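Aminotransferase, class III (Thermomicrobium roseum, PDB 6IO1) probably transfers amino groups with a pyridoxal phosphate cofactor, acting as a thermostable (S)-enantioselective omega-transaminase of class III. Local coordinates at residues Ala9-Ala17 against Leu29-Leu37; Ala105-Asp113 against Leu272-Asp283. All coordinates share one frame; numbering follows the deposited sequence.

Contact 1 (Ala9-Ala17 against Leu29-Leu37); sequences AELVAKDIA and LRREGPLVL
Asp15 and Pro34 meet from opposite directions, and the closest approach is polar against apolar: Asp15 OD2 lies 3.2 Å from Pro34 CG, with Pro34 CB also close by. With CG anti to the backbone N (chi1 -172°), the Asp15 carboxylate hangs from the helix toward the proline ring. No hydrogen bond crosses here; the carboxylate oxygens are taken by histidines of the connecting loop, OD1 by His19 and OD2 by His21. These two bonds fix the rotation of the buried group and would probably favour its ionised form. Leu29 adds a methyl, CD1, at 3.8 Å from Asp15 OD2.

Apolar contacts make up the rest. Val12 turns CG1 to Pro34 CD at 4.0 Å, while the Leu11 and Val36 side chains cross at about a right angle, CD1 to CG1 4.1 Å. Ile16 lies against backbone: its CD1 is 3.7 Å from Gly33 CA and 3.8 Å from Arg30 O, and its CG2 rests by Arg30 CA.

Near the N-terminal end of the chain, helix 8-18 thus lies over the junction of helix 26-32 with strand 35-41, the outermost strand within this chain of a seven-stranded mixed sheet. Gly33 makes that change with positive phi (84°), and its CA approaches Val12 CG1 and Ile16 CD1 directly.

Charge pairing with the second subunit flanks the apolar layer: Arg30 NH1 forms a salt bridge to Glu309 and Lys14 NZ one to Glu99, both of that subunit. Leu35 and Val36 join a parallel ladder with one of its strands, carrying the sheet across the dimer interface.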
ATOM      1  N   ALA B   9      20.401 -16.179 -17.571  1.00 21.94           N
ATOM      2  CA  ALA B   9      20.044 -17.514 -17.097  1.00 21.38           C
ATOM      3  C   ALA B   9      19.974 -17.562 -15.576  1.00 20.32           C
ATOM      4  O   ALA B   9      19.046 -18.152 -15.004  1.00 20.44           O
ATOM      5  CB  ALA B   9      21.046 -18.542 -17.623  1.00 25.39           C
ATOM      6  N   GLU B  10      20.941 -16.905 -14.928  1.00 20.59           N
ATOM      7  CA  GLU B  10      20.988 -16.848 -13.444  1.00 22.29           C
ATOM      8  C   GLU B  10      19.736 -16.124 -12.939  1.00 20.66           C
ATOM      9  O   GLU B  10      19.137 -16.600 -11.955  1.00 17.96           O
ATOM     10  CB  GLU B  10      22.260 -16.130 -12.988  1.00 24.92           C
ATOM     11  CG  GLU B  10      22.607 -16.388 -11.533  1.00 33.10           C
ATOM     12  CD  GLU B  10      23.926 -15.786 -11.079  1.00 39.63           C
ATOM     13  OE1 GLU B  10      24.228 -14.649 -11.492  1.00 38.98           O
ATOM     14  OE2 GLU B  10      24.650 -16.458 -10.319  1.00 44.17           O
ATOM     15  N   LEU B  11      19.336 -15.040 -13.616  1.00 21.43           N
ATOM     16  CA  LEU B  11      18.155 -14.289 -13.205  1.00 18.04           C
ATOM     17  C   LEU B  11      16.896 -15.135 -13.334  1.00 15.68           C
ATOM     18  O   LEU B  11      16.035 -15.117 -12.447  1.00 17.53           O
ATOM     19  CB  LEU B  11      18.029 -13.012 -14.035  1.00 17.95           C
ATOM     20  CG  LEU B  11      19.059 -11.914 -13.769  1.00 21.21           C
ATOM     21  CD1 LEU B  11      18.914 -10.799 -14.790  1.00 20.88           C
ATOM     22  CD2 LEU B  11      18.917 -11.371 -12.355  1.00 20.92           C
ATOM     23  N   VAL B  12      16.775 -15.894 -14.426  1.00 15.49           N
ATOM     24  CA  VAL B  12      15.609 -16.757 -14.609  1.00 17.11           C
ATOM     25  C   VAL B  12      15.554 -17.812 -13.509  1.00 16.27           C
ATOM     26  O   VAL B  12      14.498 -18.060 -12.906  1.00 15.98           O
ATOM     27  CB  VAL B  12      15.634 -17.400 -16.008  1.00 17.54           C
ATOM     28  CG1 VAL B  12      14.621 -18.533 -16.097  1.00 17.89           C
ATOM     29  CG2 VAL B  12      15.369 -16.353 -17.079  1.00 18.24           C
ATOM     30  N   ALA B  13      16.698 -18.441 -13.226  1.00 17.91           N
ATOM     31  CA  ALA B  13      16.740 -19.476 -12.196  1.00 18.64           C
ATOM     32  C   ALA B  13      16.386 -18.905 -10.826  1.00 16.26           C
ATOM     33  O   ALA B  13      15.592 -19.493 -10.081  1.00 18.88           O
ATOM     34  CB  ALA B  13      18.121 -20.131 -12.169  1.00 22.57           C
ATOM     35  N   LYS B  14      16.970 -17.755 -10.479  1.00 17.00           N
ATOM     36  CA  LYS B  14      16.692 -17.130  -9.191  1.00 17.48           C
ATOM     37  C   LYS B  14      15.229 -16.725  -9.075  1.00 16.06           C
ATOM     38  O   LYS B  14      14.626 -16.855  -8.003  1.00 16.24           O
ATOM     39  CB  LYS B  14      17.595 -15.913  -8.992  1.00 16.73           C
ATOM     40  CG  LYS B  14      19.045 -16.229  -8.672  1.00 21.74           C
ATOM     41  CD  LYS B  14      19.854 -14.945  -8.567  1.00 26.48           C
ATOM     42  CE  LYS B  14      21.173 -15.167  -7.847  1.00 32.60           C
ATOM     43  NZ  LYS B  14      22.064 -13.978  -7.958  1.00 31.17           N
ATOM     44  N   ASP B  15      14.645 -16.218 -10.163  1.00 16.09           N
ATOM     45  CA  ASP B  15      13.237 -15.838 -10.136  1.00 17.36           C
ATOM     46  C   ASP B  15      12.353 -17.051  -9.892  1.00 17.10           C
ATOM     47  O   ASP B  15      11.426 -17.004  -9.075  1.00 17.72           O
ATOM     48  CB  ASP B  15      12.853 -15.148 -11.444  1.00 17.29           C
ATOM     49  CG  ASP B  15      11.464 -14.550 -11.393  1.00 17.75           C
ATOM     50  OD1 ASP B  15      11.323 -13.404 -10.918  1.00 19.09           O
ATOM     51  OD2 ASP B  15      10.507 -15.232 -11.818  1.00 18.24           O
ATOM     52  N   ILE B  16      12.618 -18.149 -10.605  1.00 17.31           N
ATOM     53  CA  ILE B  16      11.835 -19.364 -10.393  1.00 18.01           C
ATOM     54  C   ILE B  16      12.002 -19.859  -8.961  1.00 16.96           C
ATOM     55  O   ILE B  16      11.043 -20.321  -8.330  1.00 17.83           O
ATOM     56  CB  ILE B  16      12.232 -20.443 -11.418  1.00 17.16           C
ATOM     57  CG1 ILE B  16      11.780 -20.038 -12.821  1.00 18.92           C
ATOM     58  CG2 ILE B  16      11.634 -21.794 -11.041  1.00 20.42           C
ATOM     59  CD1 ILE B  16      12.354 -20.905 -13.919  1.00 18.97           C
ATOM     60  N   ALA B  17      13.217 -19.752  -8.419  1.00 18.02           N
ATOM     61  CA  ALA B  17      13.488 -20.296  -7.092  1.00 17.32           C
ATOM     62  C   ALA B  17      12.862 -19.458  -5.980  1.00 19.25           C
ATOM     63  O   ALA B  17      12.411 -20.009  -4.969  1.00 17.73           O
ATOM     64  CB  ALA B  17      14.997 -20.421  -6.879  1.00 17.78           C
ATOM     65  N   LEU B  29       4.846 -20.432 -14.430  1.00 20.83           N
ATOM     66  CA  LEU B  29       6.100 -19.709 -14.238  1.00 20.15           C
ATOM     67  C   LEU B  29       7.248 -20.658 -13.926  1.00 20.17           C
ATOM     68  O   LEU B  29       8.360 -20.487 -14.441  1.00 22.32           O
ATOM     69  CB  LEU B  29       5.955 -18.677 -13.121  1.00 19.15           C
ATOM     70  CG  LEU B  29       7.273 -17.992 -12.748  1.00 20.34           C
ATOM     71  CD1 LEU B  29       7.436 -16.674 -13.495  1.00 21.88           C
ATOM     72  CD2 LEU B  29       7.384 -17.794 -11.245  1.00 24.35           C
ATOM     73  N   ARG B  30       7.003 -21.662 -13.082  1.00 20.02           N
ATOM     74  CA  ARG B  30       8.071 -22.594 -12.733  1.00 23.39           C
ATOM     75  C   ARG B  30       8.561 -23.359 -13.957  1.00 20.94           C
ATOM     76  O   ARG B  30       9.753 -23.672 -14.066  1.00 24.03           O
ATOM     77  CB  ARG B  30       7.594 -23.555 -11.644  1.00 23.00           C
ATOM     78  CG  ARG B  30       7.384 -22.876 -10.303  1.00 25.48           C
ATOM     79  CD  ARG B  30       7.368 -23.866  -9.154  1.00 27.00           C
ATOM     80  NE  ARG B  30       7.511 -23.187  -7.869  1.00 27.41           N
ATOM     81  CZ  ARG B  30       7.658 -23.807  -6.703  1.00 29.31           C
ATOM     82  NH1 ARG B  30       7.662 -25.132  -6.648  1.00 32.66           N
ATOM     83  NH2 ARG B  30       7.783 -23.102  -5.587  1.00 26.61           N
ATOM     84  N   ARG B  31       7.658 -23.671 -14.888  1.00 21.82           N
ATOM     85  CA  ARG B  31       8.038 -24.421 -16.080  1.00 22.22           C
ATOM     86  C   ARG B  31       8.697 -23.543 -17.140  1.00 23.91           C
ATOM     87  O   ARG B  31       9.642 -23.981 -17.805  1.00 23.13           O
ATOM     88  CB  ARG B  31       6.814 -25.140 -16.650  1.00 22.14           C
ATOM     89  CG  ARG B  31       6.477 -26.399 -15.872  1.00 25.05           C
ATOM     90  CD  ARG B  31       4.986 -26.664 -15.783  1.00 28.36           C
ATOM     91  NE  ARG B  31       4.718 -27.856 -14.982  1.00 32.83           N
ATOM     92  CZ  ARG B  31       4.718 -27.879 -13.652  1.00 32.15           C
ATOM     93  NH1 ARG B  31       4.956 -26.769 -12.965  1.00 29.29           N
ATOM     94  NH2 ARG B  31       4.469 -29.010 -13.006  1.00 36.00           N
ATOM     95  N   GLU B  32       8.219 -22.309 -17.324  1.00 24.97           N
ATOM     96  CA  GLU B  32       8.696 -21.464 -18.410  1.00 22.90           C
ATOM     97  C   GLU B  32       9.606 -20.324 -17.973  1.00 21.42           C
ATOM     98  O   GLU B  32      10.385 -19.834 -18.795  1.00 19.88           O
ATOM     99  CB  GLU B  32       7.512 -20.868 -19.185  1.00 24.12           C
ATOM    100  CG  GLU B  32       6.487 -21.893 -19.635  1.00 25.29           C
ATOM    101  CD  GLU B  32       5.300 -21.260 -20.332  1.00 28.65           C
ATOM    102  OE1 GLU B  32       5.313 -20.026 -20.529  1.00 34.42           O
ATOM    103  OE2 GLU B  32       4.354 -21.995 -20.684  1.00 32.89           O
ATOM    104  N   GLY B  33       9.532 -19.890 -16.718  1.00 17.46           N
ATOM    105  CA  GLY B  33      10.348 -18.794 -16.257  1.00 18.93           C
ATOM    106  C   GLY B  33       9.722 -17.455 -16.584  1.00 19.18           C
ATOM    107  O   GLY B  33       8.713 -17.370 -17.292  1.00 21.00           O
ATOM    108  N   PRO B  34      10.309 -16.379 -16.074  1.00 17.82           N
ATOM    109  CA  PRO B  34       9.750 -15.046 -16.287  1.00 17.84           C
ATOM    110  C   PRO B  34      10.319 -14.371 -17.532  1.00 17.20           C
ATOM    111  O   PRO B  34      11.267 -14.847 -18.158  1.00 17.35           O
ATOM    112  CB  PRO B  34      10.195 -14.302 -15.025  1.00 17.94           C
ATOM    113  CG  PRO B  34      11.558 -14.866 -14.785  1.00 17.76           C
ATOM    114  CD  PRO B  34      11.470 -16.337 -15.167  1.00 17.97           C
ATOM    115  N   LEU B  35       9.706 -13.242 -17.880  1.00 17.55           N
ATOM    116  CA  LEU B  35      10.250 -12.323 -18.873  1.00 15.85           C
ATOM    117  C   LEU B  35      10.904 -11.181 -18.103  1.00 14.26           C
ATOM    118  O   LEU B  35      10.213 -10.364 -17.486  1.00 13.67           O
ATOM    119  CB  LEU B  35       9.161 -11.813 -19.815  1.00 18.33           C
ATOM    120  CG  LEU B  35       9.593 -10.755 -20.834  1.00 16.61           C
ATOM    121  CD1 LEU B  35      10.789 -11.240 -21.640  1.00 16.42           C
ATOM    122  CD2 LEU B  35       8.439 -10.386 -21.754  1.00 19.24           C
ATOM    123  N   VAL B  36      12.230 -11.125 -18.142  1.00 14.71           N
ATOM    124  CA  VAL B  36      13.006 -10.207 -17.316  1.00 14.74           C
ATOM    125  C   VAL B  36      13.302  -8.962 -18.139  1.00 14.15           C
ATOM    126  O   VAL B  36      14.064  -9.016 -19.108  1.00 15.91           O
ATOM    127  CB  VAL B  36      14.299 -10.860 -16.814  1.00 13.49           C
ATOM    128  CG1 VAL B  36      15.061  -9.903 -15.910  1.00 13.03           C
ATOM    129  CG2 VAL B  36      13.993 -12.162 -16.090  1.00 14.80           C
ATOM    130  N   LEU B  37      12.716  -7.835 -17.743  1.00 15.58           N
ATOM    131  CA  LEU B  37      12.934  -6.555 -18.404  1.00 15.35           C
ATOM    132  C   LEU B  37      13.979  -5.770 -17.624  1.00 13.68           C
ATOM    133  O   LEU B  37      13.892  -5.662 -16.396  1.00 15.70           O
ATOM    134  CB  LEU B  37      11.631  -5.763 -18.502  1.00 12.32           C
ATOM    135  CG  LEU B  37      10.491  -6.469 -19.239  1.00 15.10           C
ATOM    136  CD1 LEU B  37       9.261  -5.579 -19.307  1.00 18.80           C
ATOM    137  CD2 LEU B  37      10.933  -6.887 -20.633  1.00 13.25           C
TER

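Contact 2 (Ala105-Asp113 against Leu272-Asp283); sequences AELFPGPLD and LFGMQQYGVQPD
Met275 reaches from the short helix 274-278 to touch three residues of the connection from helix 95-107 into strand 112-118. CB leads to a CG set between the backbone N and the carbonyl carbon. Next along the chain, SD lies 3.8 Å from Pro109 CD and sits at the rim of the Phe108 ring, 5.4 Å from its centroid and 86° off the ring normal, an edge-on Met-aromatic contact. A final bend brings CE against two partners: it meets the Pro109 ring at CD, 3.5 Å away, and, at nearly a right angle to that direction, Leu112 CD1 tip to tip at 3.6 Å.

Beside the thioether, Phe108 and Phe273 form an offset stack, with centroids 4.0 Å apart and planes inclined by 13°. Phe108 CE1 stands over the centre of the Phe273 ring, Leu272 CG covers the opposite face, and Leu107 O lies at the ring edge in plane.

These residues join that connection to the link leading to strand 284-287, in the large mixed sheet of the cofactor-binding domain of this fold-type I enzyme.

Farther along, Gln281 donates NE2 to Pro109 O at 3.0 Å. The N-H points almost straight at the oxygen (169°), which lies in the amide plane of Gln281, although the donor stands above the carbonyl plane. Leu112 CD2 meanwhile rests 3.4 Å from Pro282 O.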
ATOM      1  N   ALA B 105      -4.751  20.465  -5.363  1.00 15.22           N
ATOM      2  CA  ALA B 105      -5.936  21.277  -5.109  1.00 15.29           C
ATOM      3  C   ALA B 105      -6.228  22.188  -6.292  1.00 15.91           C
ATOM      4  O   ALA B 105      -7.391  22.401  -6.653  1.00 15.96           O
ATOM      5  CB  ALA B 105      -5.755  22.095  -3.831  1.00 15.29           C
ATOM      6  N   GLU B 106      -5.179  22.735  -6.909  1.00 17.41           N
ATOM      7  CA  GLU B 106      -5.388  23.543  -8.110  1.00 16.45           C
ATOM      8  C   GLU B 106      -5.865  22.686  -9.281  1.00 17.50           C
ATOM      9  O   GLU B 106      -6.820  23.047  -9.980  1.00 18.25           O
ATOM     10  CB  GLU B 106      -4.109  24.291  -8.487  1.00 18.05           C
ATOM     11  CG  GLU B 106      -4.214  25.015  -9.826  1.00 19.58           C
ATOM     12  CD  GLU B 106      -3.068  25.976 -10.071  1.00 24.29           C
ATOM     13  OE1 GLU B 106      -2.658  26.129 -11.241  1.00 28.02           O
ATOM     14  OE2 GLU B 106      -2.579  26.581  -9.095  1.00 27.92           O
ATOM     15  N   LEU B 107      -5.209  21.545  -9.510  1.00 15.81           N
ATOM     16  CA  LEU B 107      -5.476  20.751 -10.709  1.00 17.70           C
ATOM     17  C   LEU B 107      -6.837  20.065 -10.656  1.00 15.80           C
ATOM     18  O   LEU B 107      -7.529  19.977 -11.678  1.00 17.71           O
ATOM     19  CB  LEU B 107      -4.361  19.725 -10.912  1.00 17.37           C
ATOM     20  CG  LEU B 107      -3.011  20.325 -11.307  1.00 17.04           C
ATOM     21  CD1 LEU B 107      -1.947  19.247 -11.434  1.00 18.09           C
ATOM     22  CD2 LEU B 107      -3.136  21.115 -12.603  1.00 21.93           C
ATOM     23  N   PHE B 108      -7.237  19.566  -9.494  1.00 14.85           N
ATOM     24  CA  PHE B 108      -8.534  18.904  -9.395  1.00 14.64           C
ATOM     25  C   PHE B 108      -9.642  19.952  -9.345  1.00 14.58           C
ATOM     26  O   PHE B 108      -9.602  20.845  -8.494  1.00 15.05           O
ATOM     27  CB  PHE B 108      -8.598  18.005  -8.162  1.00 15.63           C
ATOM     28  CG  PHE B 108      -8.020  16.633  -8.378  1.00 14.33           C
ATOM     29  CD1 PHE B 108      -8.679  15.704  -9.168  1.00 18.04           C
ATOM     30  CD2 PHE B 108      -6.821  16.268  -7.786  1.00 15.72           C
ATOM     31  CE1 PHE B 108      -8.152  14.440  -9.366  1.00 17.19           C
ATOM     32  CE2 PHE B 108      -6.289  15.006  -7.980  1.00 15.83           C
ATOM     33  CZ  PHE B 108      -6.956  14.092  -8.770  1.00 15.91           C
ATOM     34  N   PRO B 109     -10.629  19.880 -10.239  1.00 18.19           N
ATOM     35  CA  PRO B 109     -11.636  20.946 -10.317  1.00 16.77           C
ATOM     36  C   PRO B 109     -12.482  21.045  -9.056  1.00 16.83           C
ATOM     37  O   PRO B 109     -12.734  20.055  -8.365  1.00 14.67           O
ATOM     38  CB  PRO B 109     -12.491  20.543 -11.524  1.00 19.27           C
ATOM     39  CG  PRO B 109     -11.653  19.579 -12.298  1.00 22.56           C
ATOM     40  CD  PRO B 109     -10.798  18.872 -11.296  1.00 17.93           C
ATOM     41  N   GLY B 110     -12.920  22.268  -8.766  1.00 18.09           N
ATOM     42  CA  GLY B 110     -13.837  22.528  -7.684  1.00 16.26           C
ATOM     43  C   GLY B 110     -13.216  22.406  -6.309  1.00 16.38           C
ATOM     44  O   GLY B 110     -11.996  22.490  -6.137  1.00 16.43           O
ATOM     45  N   PRO B 111     -14.057  22.183  -5.297  1.00 15.60           N
ATOM     46  CA  PRO B 111     -13.566  22.192  -3.912  1.00 16.96           C
ATOM     47  C   PRO B 111     -12.865  20.904  -3.508  1.00 17.10           C
ATOM     48  O   PRO B 111     -12.724  20.628  -2.313  1.00 17.08           O
ATOM     49  CB  PRO B 111     -14.839  22.417  -3.086  1.00 18.34           C
ATOM     50  CG  PRO B 111     -15.968  21.985  -3.959  1.00 19.25           C
ATOM     51  CD  PRO B 111     -15.506  21.939  -5.387  1.00 17.71           C
ATOM     52  N   LEU B 112     -12.407  20.119  -4.484  1.00 17.76           N
ATOM     53  CA  LEU B 112     -11.572  18.952  -4.199  1.00 15.48           C
ATOM     54  C   LEU B 112     -10.188  19.479  -3.842  1.00 13.60           C
ATOM     55  O   LEU B 112      -9.263  19.519  -4.657  1.00 15.66           O
ATOM     56  CB  LEU B 112     -11.525  18.003  -5.389  1.00 15.09           C
ATOM     57  CG  LEU B 112     -12.765  17.154  -5.665  1.00 16.03           C
ATOM     58  CD1 LEU B 112     -12.635  16.462  -7.010  1.00 17.85           C
ATOM     59  CD2 LEU B 112     -12.978  16.138  -4.556  1.00 16.79           C
ATOM     60  N   ASP B 113     -10.053  19.901  -2.586  1.00 14.72           N
ATOM     61  CA  ASP B 113      -8.881  20.641  -2.158  1.00 16.54           C
ATOM     62  C   ASP B 113      -8.130  20.032  -0.986  1.00 16.20           C
ATOM     63  O   ASP B 113      -7.127  20.616  -0.564  1.00 16.22           O
ATOM     64  CB  ASP B 113      -9.272  22.082  -1.793  1.00 16.64           C
ATOM     65  CG  ASP B 113      -9.629  22.920  -3.006  1.00 16.82           C
ATOM     66  OD1 ASP B 113      -9.285  22.517  -4.136  1.00 17.63           O
ATOM     67  OD2 ASP B 113     -10.253  23.989  -2.828  1.00 18.47           O
ATOM     68  N   LEU B 272      -6.973  15.779 -18.478  1.00 19.25           N
ATOM     69  CA  LEU B 272      -6.142  15.519 -17.307  1.00 18.92           C
ATOM     70  C   LEU B 272      -6.792  14.494 -16.385  1.00 18.24           C
ATOM     71  O   LEU B 272      -6.120  13.587 -15.883  1.00 18.39           O
ATOM     72  CB  LEU B 272      -5.859  16.817 -16.553  1.00 18.37           C
ATOM     73  CG  LEU B 272      -4.830  16.671 -15.429  1.00 19.92           C
ATOM     74  CD1 LEU B 272      -3.546  16.049 -15.962  1.00 18.25           C
ATOM     75  CD2 LEU B 272      -4.546  18.009 -14.768  1.00 19.68           C
ATOM     76  N   PHE B 273      -8.099  14.609 -16.162  1.00 17.68           N
ATOM     77  CA  PHE B 273      -8.829  13.655 -15.343  1.00 17.51           C
ATOM     78  C   PHE B 273     -10.102  13.226 -16.056  1.00 20.26           C
ATOM     79  O   PHE B 273     -10.680  13.979 -16.844  1.00 20.40           O
ATOM     80  CB  PHE B 273      -9.165  14.239 -13.967  1.00 18.91           C
ATOM     81  CG  PHE B 273      -7.958  14.672 -13.189  1.00 19.18           C
ATOM     82  CD1 PHE B 273      -7.023  13.744 -12.764  1.00 18.10           C
ATOM     83  CD2 PHE B 273      -7.755  16.008 -12.887  1.00 17.13           C
ATOM     84  CE1 PHE B 273      -5.909  14.137 -12.049  1.00 16.45           C
ATOM     85  CE2 PHE B 273      -6.642  16.409 -12.171  1.00 18.57           C
ATOM     86  CZ  PHE B 273      -5.719  15.472 -11.752  1.00 16.24           C
ATOM     87  N   GLY B 274     -10.528  11.992 -15.773  1.00 18.37           N
ATOM     88  CA  GLY B 274     -11.732  11.468 -16.393  1.00 20.19           C
ATOM     89  C   GLY B 274     -12.993  12.206 -15.991  1.00 20.93           C
ATOM     90  O   GLY B 274     -13.966  12.231 -16.751  1.00 24.51           O
ATOM     91  N   MET B 275     -13.009  12.797 -14.789  1.00 20.66           N
ATOM     92  CA  MET B 275     -14.173  13.566 -14.354  1.00 22.09           C
ATOM     93  C   MET B 275     -14.497  14.684 -15.336  1.00 24.24           C
ATOM     94  O   MET B 275     -15.670  15.005 -15.558  1.00 24.03           O
ATOM     95  CB  MET B 275     -13.957  14.127 -12.940  1.00 20.89           C
ATOM     96  CG  MET B 275     -12.797  15.107 -12.779  1.00 22.65           C
ATOM     97  SD  MET B 275     -12.291  15.361 -11.062  1.00 26.57           S
ATOM     98  CE  MET B 275     -13.425  16.641 -10.528  1.00 23.92           C
ATOM     99  N   GLN B 276     -13.468  15.299 -15.926  1.00 24.26           N
ATOM    100  CA  GLN B 276     -13.706  16.342 -16.918  1.00 25.22           C
ATOM    101  C   GLN B 276     -14.359  15.778 -18.174  1.00 26.02           C
ATOM    102  O   GLN B 276     -15.221  16.430 -18.774  1.00 26.50           O
ATOM    103  CB  GLN B 276     -12.398  17.051 -17.270  1.00 25.57           C
ATOM    104  CG  GLN B 276     -12.589  18.207 -18.239  1.00 27.03           C
ATOM    105  CD  GLN B 276     -11.339  19.042 -18.425  1.00 30.58           C
ATOM    106  OE1 GLN B 276     -10.346  18.861 -17.722  1.00 30.05           O
ATOM    107  NE2 GLN B 276     -11.384  19.966 -19.378  1.00 30.01           N
ATOM    108  N   GLN B 277     -13.961  14.572 -18.588  1.00 27.22           N
ATOM    109  CA  GLN B 277     -14.552  13.966 -19.778  1.00 26.70           C
ATOM    110  C   GLN B 277     -16.055  13.788 -19.619  1.00 26.72           C
ATOM    111  O   GLN B 277     -16.824  14.063 -20.548  1.00 27.61           O
ATOM    112  CB  GLN B 277     -13.901  12.613 -20.066  1.00 26.99           C
ATOM    113  CG  GLN B 277     -12.463  12.678 -20.535  1.00 26.48           C
ATOM    114  CD  GLN B 277     -12.341  12.825 -22.038  1.00 25.07           C
ATOM    115  OE1 GLN B 277     -13.340  12.817 -22.757  1.00 27.51           O
ATOM    116  NE2 GLN B 277     -11.111  12.949 -22.522  1.00 27.69           N
ATOM    117  N   TYR B 278     -16.492  13.333 -18.448  1.00 25.71           N
ATOM    118  CA  TYR B 278     -17.871  12.924 -18.236  1.00 23.87           C
ATOM    119  C   TYR B 278     -18.675  13.929 -17.421  1.00 25.87           C
ATOM    120  O   TYR B 278     -19.802  13.623 -17.021  1.00 26.10           O
ATOM    121  CB  TYR B 278     -17.893  11.540 -17.586  1.00 25.56           C
ATOM    122  CG  TYR B 278     -17.309  10.490 -18.505  1.00 23.39           C
ATOM    123  CD1 TYR B 278     -18.063   9.954 -19.538  1.00 24.70           C
ATOM    124  CD2 TYR B 278     -15.992  10.068 -18.367  1.00 23.75           C
ATOM    125  CE1 TYR B 278     -17.537   9.010 -20.393  1.00 24.31           C
ATOM    126  CE2 TYR B 278     -15.455   9.121 -19.220  1.00 20.39           C
ATOM    127  CZ  TYR B 278     -16.233   8.597 -20.232  1.00 21.59           C
ATOM    128  OH  TYR B 278     -15.711   7.656 -21.088  1.00 22.82           O
ATOM    129  N   GLY B 279     -18.123  15.117 -17.174  1.00 25.86           N
ATOM    130  CA  GLY B 279     -18.841  16.179 -16.495  1.00 25.24           C
ATOM    131  C   GLY B 279     -19.401  15.785 -15.147  1.00 24.81           C
ATOM    132  O   GLY B 279     -20.601  15.935 -14.896  1.00 23.74           O
ATOM    133  N   VAL B 280     -18.544  15.271 -14.272  1.00 23.06           N
ATOM    134  CA  VAL B 280     -18.949  14.856 -12.938  1.00 21.26           C
ATOM    135  C   VAL B 280     -18.030  15.519 -11.922  1.00 17.57           C
ATOM    136  O   VAL B 280     -16.849  15.766 -12.189  1.00 18.56           O
ATOM    137  CB  VAL B 280     -18.940  13.314 -12.798  1.00 20.69           C
ATOM    138  CG1 VAL B 280     -17.549  12.795 -12.463  1.00 24.94           C
ATOM    139  CG2 VAL B 280     -19.956  12.864 -11.765  1.00 23.93           C
ATOM    140  N   GLN B 281     -18.592  15.841 -10.761  1.00 17.87           N
ATOM    141  CA  GLN B 281     -17.842  16.462  -9.669  1.00 15.64           C
ATOM    142  C   GLN B 281     -17.956  15.576  -8.438  1.00 17.51           C
ATOM    143  O   GLN B 281     -18.940  15.679  -7.683  1.00 16.36           O
ATOM    144  CB  GLN B 281     -18.361  17.869  -9.374  1.00 18.34           C
ATOM    145  CG  GLN B 281     -17.669  18.565  -8.210  1.00 17.72           C
ATOM    146  CD  GLN B 281     -16.264  19.023  -8.550  1.00 16.93           C
ATOM    147  OE1 GLN B 281     -15.920  19.194  -9.720  1.00 19.53           O
ATOM    148  NE2 GLN B 281     -15.445  19.227  -7.526  1.00 17.67           N
ATOM    149  N   PRO B 282     -16.994  14.693  -8.196  1.00 16.10           N
ATOM    150  CA  PRO B 282     -17.103  13.774  -7.062  1.00 15.84           C
ATOM    151  C   PRO B 282     -16.819  14.456  -5.736  1.00 15.16           C
ATOM    152  O   PRO B 282     -16.108  15.460  -5.656  1.00 17.00           O
ATOM    153  CB  PRO B 282     -16.036  12.716  -7.368  1.00 15.89           C
ATOM    154  CG  PRO B 282     -15.014  13.448  -8.167  1.00 18.05           C
ATOM    155  CD  PRO B 282     -15.763  14.475  -8.974  1.00 18.31           C
ATOM    156  N   ASP B 283     -17.401  13.886  -4.680  1.00 14.74           N
ATOM    157  CA  ASP B 283     -17.062  14.319  -3.331  1.00 15.92           C
ATOM    158  C   ASP B 283     -15.683  13.819  -2.930  1.00 13.63           C
ATOM    159  O   ASP B 283     -14.967  14.499  -2.186  1.00 15.05           O
ATOM    160  CB  ASP B 283     -18.119  13.829  -2.341  1.00 15.79           C
ATOM    161  CG  ASP B 283     -19.530  14.162  -2.784  1.00 19.89           C
ATOM    162  OD1 ASP B 283     -19.915  15.348  -2.714  1.00 23.00           O
ATOM    163  OD2 ASP B 283     -20.255  13.237  -3.206  1.00 18.34           O
TER

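Contact 1 and contact 2 lie on opposite sides of the chain's centre, with their centres 43 Å apart and their nearest atoms about 25 Å apart, so neither touches the other. In the sequence, both segments of contact 1 precede those of contact 2. Contact 2 is the more central, its centre about 17 Å from the centre of the chain, against about 27 Å for contact 1. The Phe273 side chain is about 12 Å from the bound PMP, beyond direct contact with the cofactor. Both reach the second subunit, but unequally: ten residues of contact 1 lie within reach of it and two of contact 2, where Asp113 O bonds to His18 of that subunit.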